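Local coordinates for Fe(2+) transporter FeoB (Methanocaldococcus jannaschii, PDB 2WJI), which probably transports ferrous iron across the cell membrane in a GTP-driven uptake system, this chain being its cytoplasmic nucleotide-binding G domain, at residues 18-21 / 22-26; 118-121 / 122-125. All coordinates share one frame; numbering follows the deposited sequence.

Contact 1. Residues 18-21 / 22-26. With GNP (phosphoaminophosphonic acid-guanylate ester), chain C.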
# COMPACT_ATOMS: atom_id res chain seq x y z
N THR A 18 9.92 0.45 2.72
CA THR A 18 9.97 -0.13 4.06
C THR A 18 8.99 -1.30 4.17
O THR A 18 9.31 -2.37 4.68
CB THR A 18 9.65 0.92 5.15
OG1 THR A 18 10.60 1.99 5.08
CG2 THR A 18 9.69 0.31 6.55
N ILE A 19 7.78 -1.08 3.66
CA ILE A 19 6.76 -2.13 3.67
C ILE A 19 7.09 -3.24 2.68
O ILE A 19 6.92 -4.42 2.99
CB ILE A 19 5.36 -1.54 3.43
CG1 ILE A 19 4.91 -0.81 4.70
CG2 ILE A 19 4.37 -2.63 3.03
CD1 ILE A 19 3.78 0.19 4.49
N PHE A 20 7.59 -2.88 1.49
CA PHE A 20 8.02 -3.88 0.51
C PHE A 20 9.08 -4.83 1.10
O PHE A 20 8.92 -6.05 1.02
CB PHE A 20 8.52 -3.21 -0.77
CG PHE A 20 8.93 -4.17 -1.84
CD1 PHE A 20 7.98 -4.68 -2.73
CD2 PHE A 20 10.25 -4.56 -1.99
CE1 PHE A 20 8.36 -5.56 -3.73
CE2 PHE A 20 10.62 -5.45 -2.98
CZ PHE A 20 9.68 -5.95 -3.86
N ASN A 21 10.14 -4.28 1.68
CA ASN A 21 11.15 -5.11 2.35
C ASN A 21 10.55 -5.98 3.45
O ASN A 21 10.85 -7.16 3.55
CB ASN A 21 12.27 -4.27 2.96
CG ASN A 21 13.02 -5.02 4.08
OD1 ASN A 21 12.79 -4.77 5.27
ND2 ASN A 21 13.90 -5.94 3.70
N ALA A 22 9.71 -5.37 4.28
CA ALA A 22 9.09 -6.09 5.39
C ALA A 22 8.24 -7.28 4.93
O ALA A 22 8.25 -8.33 5.57
CB ALA A 22 8.25 -5.13 6.24
N LEU A 23 7.51 -7.10 3.84
CA LEU A 23 6.64 -8.16 3.33
C LEU A 23 7.41 -9.27 2.64
O LEU A 23 7.12 -10.45 2.82
CB LEU A 23 5.62 -7.59 2.33
CG LEU A 23 4.44 -6.77 2.86
CD1 LEU A 23 3.78 -6.00 1.72
CD2 LEU A 23 3.44 -7.65 3.59
N THR A 24 8.39 -8.88 1.82
CA THR A 24 9.03 -9.78 0.88
C THR A 24 10.43 -10.22 1.29
O THR A 24 10.95 -11.21 0.77
CB THR A 24 9.13 -9.12 -0.50
OG1 THR A 24 10.05 -8.02 -0.42
CG2 THR A 24 7.78 -8.60 -0.93
N GLY A 25 11.03 -9.47 2.22
CA GLY A 25 12.38 -9.76 2.68
C GLY A 25 13.45 -9.28 1.71
O GLY A 25 14.63 -9.59 1.87
N GLU A 26 13.03 -8.52 0.69
CA GLU A 26 13.96 -7.98 -0.29
C GLU A 26 14.63 -6.71 0.22
O GLU A 26 14.14 -6.09 1.17
CB GLU A 26 13.23 -7.69 -1.61
CG GLU A 26 12.60 -8.91 -2.27
CD GLU A 26 13.62 -9.87 -2.83
OE1 GLU A 26 14.76 -9.43 -3.10
OE2 GLU A 26 13.29 -11.06 -3.01
PG GNP C . 9.72 6.92 -2.19
O1G GNP C . 9.97 5.64 -2.91
O2G GNP C . 8.45 7.63 -2.63
O3G GNP C . 10.99 7.69 -2.48
N3B GNP C . 9.64 6.68 -0.61
PB GNP C . 8.98 5.44 0.16
O1B GNP C . 7.51 5.53 0.07
O2B GNP C . 9.57 4.21 -0.36
O3A GNP C . 9.35 5.55 1.65
PA GNP C . 10.42 4.73 2.42
O1A GNP C . 9.85 3.41 2.78
O2A GNP C . 11.72 4.72 1.71
O5' GNP C . 10.61 5.51 3.76
C5' GNP C . 10.48 6.93 3.78
C4' GNP C . 10.84 7.46 5.15
O4' GNP C . 9.76 7.23 6.09
C3' GNP C . 12.08 6.83 5.77
O3' GNP C . 12.76 7.81 6.56
C2' GNP C . 11.50 5.76 6.67
O2' GNP C . 12.34 5.47 7.76
C1' GNP C . 10.25 6.48 7.18
N9 GNP C . 9.25 5.53 7.64
C8 GNP C . 8.80 4.42 6.98
N7 GNP C . 7.91 3.75 7.66
C5 GNP C . 7.78 4.46 8.85
C6 GNP C . 6.95 4.22 9.98
O6 GNP C . 6.15 3.28 10.16
N1 GNP C . 7.13 5.18 10.98
C2 GNP C . 7.99 6.25 10.89
N2 GNP C . 8.02 7.08 11.95
N3 GNP C . 8.76 6.49 9.83
C4 GNP C . 8.60 5.56 8.86
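Residues 18-21 form one turn of helix 16-24 and residues 22-26 its last turn and exit, with backbone i to i+4 hydrogen bonds running from Ala22 N to Thr18 O through Gly25 N to Asn21 O; Gly25 then leaves the helix with positive phi (78°). Phe20 O is gripped twice, by Thr24 N and by the hydroxyl Thr24 OG1, the latter at 2.7 Å and from above the carbonyl plane. Thr24 reaches it because OG1 sits between its own N and carbonyl carbon (chi1 67°). Thr24 OG1 also accepts Glu26 N at 3.2 Å, closing an ST turn, and sits over one face of the Phe20 ring, offset toward the rim, 3.7 Å from CE2. Glu26 CB approaches that ring carbon obliquely, 3.7 Å from Phe20 CE2. On another side of the helix the amide of Asn21 spans the exit: its ND2 gives a nearly straight bond to Glu26 O, which lies almost in the amide plane; the modelled length of 2.5 Å is unusually short and somewhat doubtful. Ile19 and Leu23 run side by side, CG2 against CD1 at 3.7 Å, on the face turned to helix 152-162, while Phe20 and Thr24 rest on Val54 of strand 50-56. At the other end Thr18 gives O1A of the nucleotide analogue two bonds, from N at 3.0 Å and from OG1 at 2.8 Å. Asn21, Ala22, Thr24 and Gly25 belong to magnesium-binding sites at the helix end, and residues 18-26 are most of the helix that follows the P-loop of a G domain, with its exit, Thr18 binding the alpha-phosphate.

Contact 2. Residues 118-121 / 122-125. With GNP (phosphoaminophosphonic acid-guanylate ester), chain C.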
# COMPACT_ATOMS: atom_id res chain seq x y z
N MET A 118 2.00 4.95 12.17
CA MET A 118 1.09 5.13 13.30
C MET A 118 1.87 5.54 14.53
O MET A 118 1.34 6.23 15.41
CB MET A 118 0.28 3.86 13.58
CG MET A 118 -0.77 3.53 12.53
SD MET A 118 -2.19 4.65 12.55
CE MET A 118 -2.98 4.16 14.08
N ASP A 119 3.12 5.11 14.62
CA ASP A 119 3.97 5.48 15.74
C ASP A 119 4.26 7.00 15.73
O ASP A 119 4.32 7.64 16.78
CB ASP A 119 5.28 4.69 15.73
CG ASP A 119 6.11 4.97 14.48
OD1 ASP A 119 7.29 5.37 14.63
OD2 ASP A 119 5.59 4.81 13.36
N LEU A 120 4.45 7.55 14.54
CA LEU A 120 4.67 8.99 14.41
C LEU A 120 3.41 9.75 14.84
O LEU A 120 3.48 10.69 15.62
CB LEU A 120 5.08 9.37 12.98
CG LEU A 120 5.65 10.78 12.76
CD1 LEU A 120 6.80 11.04 13.73
CD2 LEU A 120 6.10 10.98 11.31
N ALA A 121 2.26 9.32 14.33
CA ALA A 121 0.99 9.93 14.72
C ALA A 121 0.84 9.93 16.24
O ALA A 121 0.52 10.95 16.84
CB ALA A 121 -0.17 9.20 14.07
N LYS A 122 1.07 8.78 16.85
CA LYS A 122 0.96 8.64 18.30
C LYS A 122 1.83 9.66 19.04
O LYS A 122 1.38 10.33 19.96
CB LYS A 122 1.34 7.22 18.72
CG LYS A 122 1.33 6.98 20.21
CD LYS A 122 2.28 5.84 20.57
CE LYS A 122 3.74 6.29 20.51
NZ LYS A 122 4.32 6.35 19.13
N SER A 123 3.09 9.77 18.63
CA SER A 123 4.04 10.64 19.32
C SER A 123 3.75 12.12 19.08
O SER A 123 4.23 12.98 19.81
CB SER A 123 5.47 10.31 18.91
OG SER A 123 5.82 10.94 17.69
N LEU A 124 2.96 12.42 18.05
CA LEU A 124 2.59 13.80 17.73
C LEU A 124 1.16 14.12 18.15
O LEU A 124 0.62 15.17 17.79
CB LEU A 124 2.77 14.07 16.23
CG LEU A 124 4.21 13.96 15.71
CD1 LEU A 124 4.30 14.46 14.29
CD2 LEU A 124 5.17 14.73 16.61
N GLY A 125 0.56 13.20 18.90
CA GLY A 125 -0.76 13.42 19.48
C GLY A 125 -1.91 13.37 18.51
O GLY A 125 -3.04 13.75 18.85
PG GNP C . 9.72 6.92 -2.19
O1G GNP C . 9.97 5.64 -2.91
O2G GNP C . 8.45 7.63 -2.63
O3G GNP C . 10.99 7.69 -2.48
N3B GNP C . 9.64 6.68 -0.61
PB GNP C . 8.98 5.44 0.16
O1B GNP C . 7.51 5.53 0.07
O2B GNP C . 9.57 4.21 -0.36
O3A GNP C . 9.35 5.55 1.65
PA GNP C . 10.42 4.73 2.42
O1A GNP C . 9.85 3.41 2.78
O2A GNP C . 11.72 4.72 1.71
O5' GNP C . 10.61 5.51 3.76
C5' GNP C . 10.48 6.93 3.78
C4' GNP C . 10.84 7.46 5.15
O4' GNP C . 9.76 7.23 6.09
C3' GNP C . 12.08 6.83 5.77
O3' GNP C . 12.76 7.81 6.56
C2' GNP C . 11.50 5.76 6.67
O2' GNP C . 12.34 5.47 7.76
C1' GNP C . 10.25 6.48 7.18
N9 GNP C . 9.25 5.53 7.64
C8 GNP C . 8.80 4.42 6.98
N7 GNP C . 7.91 3.75 7.66
C5 GNP C . 7.78 4.46 8.85
C6 GNP C . 6.95 4.22 9.98
O6 GNP C . 6.15 3.28 10.16
N1 GNP C . 7.13 5.18 10.98
C2 GNP C . 7.99 6.25 10.89
N2 GNP C . 8.02 7.08 11.95
N3 GNP C . 8.76 6.49 9.83
C4 GNP C . 8.60 5.56 8.86
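Asp119 is the last residue of the Asn-Lys-x-Asp (G4) motif that recognises guanine, and it lies in the first turn of the short helix 118-123, where its carbonyl meets Lys122 and Ser123. Its carboxylate takes both N-H groups on one edge of the base: GNP N1 bonds to OD2 at 2.9 Å in an almost straight line (177°), and GNP N2 to OD1 at 3.3 Å with a more bent geometry. An alanine here removes both oxygens, which would probably leave N1 and N2 of the guanine without their acceptors and weaken the choice of this base. Leu120 CB lies beside the exocyclic amine, 3.9 Å from GNP N2. On the backbone side of the same residue, Asp119 O accepts two bonds, from Ser123 N in the helical pattern and from Lys122 NZ, which lies in the carbonyl plane on a lone pair at 2.7 Å. The lysine chain folds back at its outer end (chi3 76°, chi4 -79°), bringing the ammonium group onto the helix backbone. Ser123 OG gives a further bond to Leu120 O, 3.1 Å long. A Schellman motif ends the helix with Gly125 in positive phi as its C-prime residue and Gly125 N bonded to Lys122 O at 3.2 Å. On the surface, Leu124 CD1 packs loosely against Leu120 CG at 4.2 Å, while Met118 and Ala121 turn to the loop carrying Ala91 and Thr92.

In the fold
Contacts 1 and 2 do not touch: their centres lie 22 Å apart and their nearest atoms about 9 Å, with the nucleotide bridging the gap. Thr18 reaches its alpha-phosphate and Asp119 its guanine. P-loop residues Asn13, Gly15, Lys16 and Ser17 also hydrogen-bond to the analogue. The Thr18 side chain is about 7 Å from the magnesium ion beside the phosphates, distinct from the reported sites involving Asn21 to Gly25. The G5 loop relates the contacts directly, since Ala146 packs against Thr18 and Ile19 while the side chain of Ser145 comes within about 3 Å of that of Asp119. Both contacts therefore border G5, which rearranges when nucleotide is released and may carry that signal to the transmembrane region.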